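Local coordinates for ancylostoma secreted protein 1 (Necator americanus, PDB 3NT8) that is a secreted two-CAP-domain protein of the human hookworm, associated with the transition of infective larvae to parasitism, at residues Glu79-Asp84 with Ala94-Val99; Gly92-Gly95 with Ala100-Thr103. All blocks are in the same frame, centred on the assembly; numbering follows the deposited sequence.

Interaction 1. Residues Glu79-Asp84 with Ala94-Val99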
ATOM      1  N   GLU A  79      18.285  -2.532  10.890  1.00 16.10           N
ATOM      2  CA  GLU A  79      19.188  -1.707  11.696  1.00 15.98           C
ATOM      3  C   GLU A  79      20.600  -1.658  11.137  1.00 15.86           C
ATOM      4  O   GLU A  79      21.213  -0.571  11.043  1.00 15.51           O
ATOM      5  CB  GLU A  79      19.243  -2.195  13.143  1.00 13.59           C
ATOM      6  CG  GLU A  79      20.204  -1.334  14.056  1.00 16.12           C
ATOM      7  CD  GLU A  79      20.548  -2.030  15.308  1.00 11.90           C
ATOM      8  OE1 GLU A  79      19.808  -2.931  15.743  1.00 21.35           O
ATOM      9  OE2 GLU A  79      21.600  -1.732  15.893  1.00 14.30           O
ATOM     10  N   GLN A  80      21.123  -2.811  10.732  1.00 17.82           N
ATOM     11  CA  GLN A  80      22.553  -2.891  10.339  1.00 18.68           C
ATOM     12  C   GLN A  80      22.756  -2.178   9.039  1.00 18.96           C
ATOM     13  O   GLN A  80      23.756  -1.490   8.844  1.00 20.62           O
ATOM     14  CB  GLN A  80      23.004  -4.361  10.205  1.00 20.70           C
ATOM     15  CG  GLN A  80      24.511  -4.517   9.752  1.00 21.95           C
ATOM     16  CD  GLN A  80      25.499  -4.087  10.842  1.00 25.77           C
ATOM     17  OE1 GLN A  80      25.480  -4.604  11.958  1.00 23.36           O
ATOM     18  NE2 GLN A  80      26.355  -3.112  10.510  1.00 28.72           N
ATOM     19  N   GLN A  81      21.830  -2.382   8.112  1.00 18.69           N
ATOM     20  CA  GLN A  81      21.942  -1.729   6.830  1.00 21.14           C
ATOM     21  C   GLN A  81      21.900  -0.205   6.948  1.00 19.86           C
ATOM     22  O   GLN A  81      22.682   0.471   6.325  1.00 21.81           O
ATOM     23  CB  GLN A  81      20.869  -2.253   5.853  1.00 21.56           C
ATOM     24  CG  GLN A  81      21.170  -1.861   4.438  1.00 29.20           C
ATOM     25  CD  GLN A  81      20.358  -2.625   3.397  1.00 33.25           C
ATOM     26  OE1 GLN A  81      19.492  -3.465   3.731  1.00 36.02           O
ATOM     27  NE2 GLN A  81      20.648  -2.344   2.123  1.00 32.21           N
ATOM     28  N   LEU A  82      20.992   0.308   7.766  1.00 18.84           N
ATOM     29  CA  LEU A  82      20.876   1.720   7.963  1.00 18.35           C
ATOM     30  C   LEU A  82      22.144   2.277   8.665  1.00 19.05           C
ATOM     31  O   LEU A  82      22.630   3.380   8.333  1.00 17.61           O
ATOM     32  CB  LEU A  82      19.619   2.031   8.769  1.00 18.63           C
ATOM     33  CG  LEU A  82      19.446   3.452   9.265  1.00 15.28           C
ATOM     34  CD1 LEU A  82      19.336   4.323   8.063  1.00 21.97           C
ATOM     35  CD2 LEU A  82      18.206   3.583  10.096  1.00 19.40           C
ATOM     36  N   GLN A  83      22.662   1.499   9.611  1.00 19.63           N
ATOM     37  CA  GLN A  83      23.866   1.920  10.319  1.00 21.19           C
ATOM     38  C   GLN A  83      25.054   2.095   9.351  1.00 21.48           C
ATOM     39  O   GLN A  83      25.815   3.056   9.477  1.00 23.71           O
ATOM     40  CB  GLN A  83      24.195   0.955  11.450  1.00 21.22           C
ATOM     41  CG  GLN A  83      25.463   1.350  12.210  1.00 20.57           C
ATOM     42  CD  GLN A  83      25.160   2.343  13.303  1.00 19.68           C
ATOM     43  OE1 GLN A  83      24.593   1.965  14.286  1.00 21.09           O
ATOM     44  NE2 GLN A  83      25.529   3.601  13.123  1.00 19.24           N
ATOM     45  N   ASP A  84      25.189   1.167   8.406  1.00 22.03           N
ATOM     46  CA  ASP A  84      26.250   1.195   7.397  1.00 24.03           C
ATOM     47  C   ASP A  84      26.133   2.404   6.468  1.00 24.18           C
ATOM     48  O   ASP A  84      27.119   2.848   5.890  1.00 24.99           O
ATOM     49  CB  ASP A  84      26.267  -0.107   6.574  1.00 24.12           C
ATOM     50  CG  ASP A  84      26.666  -1.287   7.388  1.00 26.10           C
ATOM     51  OD1 ASP A  84      27.458  -1.118   8.334  1.00 30.69           O
ATOM     52  OD2 ASP A  84      26.211  -2.409   7.082  1.00 29.76           O
ATOM     53  N   ALA A  94      19.118   7.463   2.390  1.00 43.53           N
ATOM     54  CA  ALA A  94      20.087   6.397   2.200  1.00 42.87           C
ATOM     55  C   ALA A  94      19.844   5.623   0.908  1.00 42.73           C
ATOM     56  O   ALA A  94      20.794   5.106   0.336  1.00 43.33           O
ATOM     57  CB  ALA A  94      20.061   5.460   3.387  1.00 42.41           C
ATOM     58  N   GLY A  95      18.579   5.546   0.465  1.00 42.26           N
ATOM     59  CA  GLY A  95      18.165   4.729  -0.698  1.00 41.34           C
ATOM     60  C   GLY A  95      18.198   3.209  -0.443  1.00 41.02           C
ATOM     61  O   GLY A  95      18.368   2.409  -1.389  1.00 41.03           O
ATOM     62  N   ILE A  96      18.061   2.806   0.830  1.00 39.16           N
ATOM     63  CA  ILE A  96      17.927   1.379   1.203  1.00 37.25           C
ATOM     64  C   ILE A  96      16.685   0.686   0.609  1.00 37.40           C
ATOM     65  O   ILE A  96      15.567   1.279   0.583  1.00 36.72           O
ATOM     66  CB  ILE A  96      17.945   1.178   2.756  1.00 36.90           C
ATOM     67  CG1 ILE A  96      19.260   1.725   3.345  1.00 34.99           C
ATOM     68  CG2 ILE A  96      17.734  -0.318   3.137  1.00 33.63           C
ATOM     69  CD1 ILE A  96      19.147   2.141   4.768  1.00 33.05           C
ATOM     70  N   GLN A  97      16.872  -0.575   0.187  1.00 36.45           N
ATOM     71  CA  GLN A  97      15.790  -1.314  -0.479  1.00 36.67           C
ATOM     72  C   GLN A  97      14.673  -1.744   0.454  1.00 35.63           C
ATOM     73  O   GLN A  97      14.931  -2.118   1.609  1.00 36.75           O
ATOM     74  CB  GLN A  97      16.296  -2.509  -1.297  1.00 37.35           C
ATOM     75  CG  GLN A  97      17.115  -3.560  -0.568  1.00 39.81           C
ATOM     76  CD  GLN A  97      18.153  -4.232  -1.508  1.00 43.68           C
ATOM     77  OE1 GLN A  97      18.308  -3.851  -2.686  1.00 44.18           O
ATOM     78  NE2 GLN A  97      18.869  -5.226  -0.979  1.00 42.25           N
ATOM     79  N   GLY A  98      13.436  -1.661  -0.047  1.00 33.00           N
ATOM     80  CA  GLY A  98      12.279  -2.209   0.652  1.00 30.55           C
ATOM     81  C   GLY A  98      11.690  -1.378   1.785  1.00 28.27           C
ATOM     82  O   GLY A  98      10.745  -1.821   2.454  1.00 27.38           O
ATOM     83  N   VAL A  99      12.215  -0.168   2.001  1.00 25.69           N
ATOM     84  CA  VAL A  99      11.875   0.583   3.212  1.00 23.42           C
ATOM     85  C   VAL A  99      11.670   2.083   2.987  1.00 22.74           C
ATOM     86  O   VAL A  99      12.210   2.661   2.027  1.00 22.18           O
ATOM     87  CB  VAL A  99      12.954   0.384   4.326  1.00 22.60           C
ATOM     88  CG1 VAL A  99      12.936  -1.100   4.862  1.00 22.49           C
ATOM     89  CG2 VAL A  99      14.369   0.831   3.797  1.00 19.33           C
TER

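Interaction 2. Residues Gly92-Gly95 with Ala100-Thr103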
ATOM      1  N   GLY A  92      20.423  13.914   3.027  1.00 44.96           N
ATOM      2  CA  GLY A  92      19.415  13.223   2.243  1.00 44.60           C
ATOM      3  C   GLY A  92      19.129  11.822   2.720  1.00 44.42           C
ATOM      4  O   GLY A  92      19.390  11.480   3.875  1.00 43.93           O
ATOM      5  N   PHE A  93      18.572  11.021   1.809  1.00 44.32           N
ATOM      6  CA  PHE A  93      18.130   9.649   2.088  1.00 44.13           C
ATOM      7  C   PHE A  93      19.118   8.563   1.646  1.00 44.44           C
ATOM      8  O   PHE A  93      19.865   8.719   0.653  1.00 45.56           O
ATOM      9  CB  PHE A  93      16.742   9.398   1.496  1.00 43.61           C
ATOM     10  CG  PHE A  93      15.652  10.219   2.138  1.00 43.61           C
ATOM     11  CD1 PHE A  93      15.301  10.033   3.481  1.00 41.99           C
ATOM     12  CD2 PHE A  93      14.961  11.174   1.395  1.00 44.24           C
ATOM     13  CE1 PHE A  93      14.275  10.795   4.062  1.00 41.57           C
ATOM     14  CE2 PHE A  93      13.938  11.946   1.973  1.00 44.10           C
ATOM     15  CZ  PHE A  93      13.596  11.757   3.300  1.00 41.62           C
ATOM     16  N   ALA A  94      19.118   7.463   2.390  1.00 43.53           N
ATOM     17  CA  ALA A  94      20.087   6.397   2.200  1.00 42.87           C
ATOM     18  C   ALA A  94      19.844   5.623   0.908  1.00 42.73           C
ATOM     19  O   ALA A  94      20.794   5.106   0.336  1.00 43.33           O
ATOM     20  CB  ALA A  94      20.061   5.460   3.387  1.00 42.41           C
ATOM     21  N   GLY A  95      18.579   5.546   0.465  1.00 42.26           N
ATOM     22  CA  GLY A  95      18.165   4.729  -0.698  1.00 41.34           C
ATOM     23  C   GLY A  95      18.198   3.209  -0.443  1.00 41.02           C
ATOM     24  O   GLY A  95      18.368   2.409  -1.389  1.00 41.03           O
ATOM     25  N   ALA A 100      10.890   2.684   3.894  1.00 20.45           N
ATOM     26  CA  ALA A 100      10.793   4.132   3.978  1.00 19.18           C
ATOM     27  C   ALA A 100      11.783   4.629   5.072  1.00 18.20           C
ATOM     28  O   ALA A 100      12.155   3.895   5.956  1.00 15.20           O
ATOM     29  CB  ALA A 100       9.369   4.515   4.300  1.00 19.76           C
ATOM     30  N   GLN A 101      12.206   5.872   4.983  1.00 17.69           N
ATOM     31  CA  GLN A 101      13.198   6.383   5.880  1.00 19.21           C
ATOM     32  C   GLN A 101      12.839   7.739   6.488  1.00 19.22           C
ATOM     33  O   GLN A 101      12.368   8.616   5.815  1.00 20.02           O
ATOM     34  CB  GLN A 101      14.562   6.493   5.161  1.00 20.04           C
ATOM     35  CG  GLN A 101      15.679   7.050   6.026  1.00 22.36           C
ATOM     36  CD  GLN A 101      17.021   7.031   5.310  1.00 25.31           C
ATOM     37  OE1 GLN A 101      17.101   6.850   4.087  1.00 31.86           O
ATOM     38  NE2 GLN A 101      18.054   7.260   6.048  1.00 27.72           N
ATOM     39  N   ASN A 102      13.116   7.861   7.780  1.00 19.67           N
ATOM     40  CA  ASN A 102      13.023   9.074   8.536  1.00 19.98           C
ATOM     41  C   ASN A 102      14.430   9.480   8.983  1.00 20.90           C
ATOM     42  O   ASN A 102      15.213   8.634   9.418  1.00 20.69           O
ATOM     43  CB  ASN A 102      12.164   8.830   9.771  1.00 19.69           C
ATOM     44  CG  ASN A 102      10.697   9.177   9.566  1.00 17.68           C
ATOM     45  OD1 ASN A 102      10.311   9.696   8.542  1.00 20.64           O
ATOM     46  ND2 ASN A 102       9.872   8.858  10.560  1.00 14.74           N
ATOM     47  N   THR A 103      14.738  10.770   8.901  1.00 22.59           N
ATOM     48  CA  THR A 103      16.095  11.249   9.130  1.00 25.20           C
ATOM     49  C   THR A 103      16.126  12.645   9.802  1.00 25.44           C
ATOM     50  O   THR A 103      15.211  13.511   9.598  1.00 25.30           O
ATOM     51  CB  THR A 103      16.950  11.253   7.794  1.00 26.69           C
ATOM     52  OG1 THR A 103      18.307  11.527   8.132  1.00 32.54           O
ATOM     53  CG2 THR A 103      16.466  12.333   6.829  1.00 27.71           C
TER
HETATM   54  O   HOH W   1      20.526   8.560   4.938  1.00 17.77           O

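Interaction 1. Residues Glu79-Asp84 with Ala94-Val99
A small, mainly apolar contact sets Ile-96 of the loop 94-99 against Gln-81 and Leu-82 of helix 76-85, in the N-terminal CAP domain, where this loop leads from the helix into strand 100-107. The two methyl-bearing branches of the isoleucine divide the work. CD1, at the end of the longer branch, comes up to the helix backbone at Leu-82, 3.7 Å from its CA, and lies 4.0 Å from the leucine CD1, the two side chains nearly perpendicular. CG2 instead sits over the face of the Gln-81 amide, centred on CD at 3.5 Å, and so is equally far, 3.7 Å, from OE1 and NE2. The Gln-81 chain reaches this methyl because it is stretched out, with CG anti to the backbone N (chi1 -166°) and chi2 at 166°, and it passes Ile-96 in the opposite direction. Leu-82 also packs on Ser-174 and Ile-176 of strand 170-177, so its buried isobutyl group lies between loop and sheet. Behind Ile-96 the chain makes a type II turn from Ile-96 to Val-99, in which Gly-98 takes a positive phi that glycine adopts easily. A beta-branched isoleucine suits the contact by offering two apolar arms from one residue, while a long, extended glutamine brings a flat amide face over the methyl, its N-H and C=O pointing along the amide plane and away from it. Dispersion and the exclusion of water, with no polar bond joining helix to loop here, probably account for the adhesion, which depends on shape rather than on direction.

Interaction 2. Residues Gly92-Gly95 with Ala100-Thr103
Two near-trans torsions, chi1 179° and chi2 175°, make Gln-101 stand almost fully extended from strand 100-107 and carry its amide up to the backbone of Phe-93 and Ala-94. Phe-93 turns its ring the other way, CG beside its own backbone N, and the two side chains run alongside each other in opposite senses. The amide oxygen OE1 accepts a hydrogen bond from Ala-94 N at 2.7 Å; the bond is nearly straight, and the donor is tilted modestly from the carbonyl plane. Ala-94 CB, being next to that N, is brought to 3.3 Å from the same oxygen, and alanine adds nothing beyond CB. On the other side of the amide, NE2 donates a hydrogen bond to a water 3.0 Å away, which in turn makes a weak bond to Gly-92 O; Ser-174 OG of strand 170-177 is a further partner of NE2. Gln-101 CD lies in plane at the edge of the Phe-93 ring, 3.9 Å from CD1, with ring and amide planes 55° apart. Farther out, the ring's CE1 approaches Gln-101 O at 3.4 Å and Thr-103 CG2 at 3.8 Å, bringing the exposed phenyl beside the start of strand 100-107, an edge strand of the sheet. Glutamine suits this place because one flat group offers both an acceptor and a donor at the end of a long arm. Bonds at both ends of the amide probably fix its rotation, so a strand side chain serves as a polar bridge that satisfies a loop N-H and ties irregular backbone to the sheet.

Both contacts hold the same loop, between helix 76-85 and strand 100-107; their segments overlap at Ala-94 and Gly-95, and Ala-94 makes its hydrogen bond in interaction 2. Interaction 1 fixes the loop to the helix and is partly buried; interaction 2 fixes it to the edge strand at the surface, where a water takes part and an aromatic ring adds packing. Their centres are 8 Å apart, and they meet directly where Leu-82 CD1 packs 3.8 Å from Gln-101 NE2. The undirected packing of Ile-96 on the helix contrasts with the directed bond of Gln-101, though each contact mixes polar and apolar groups. Together they join loop, helix and strand within one CAP domain.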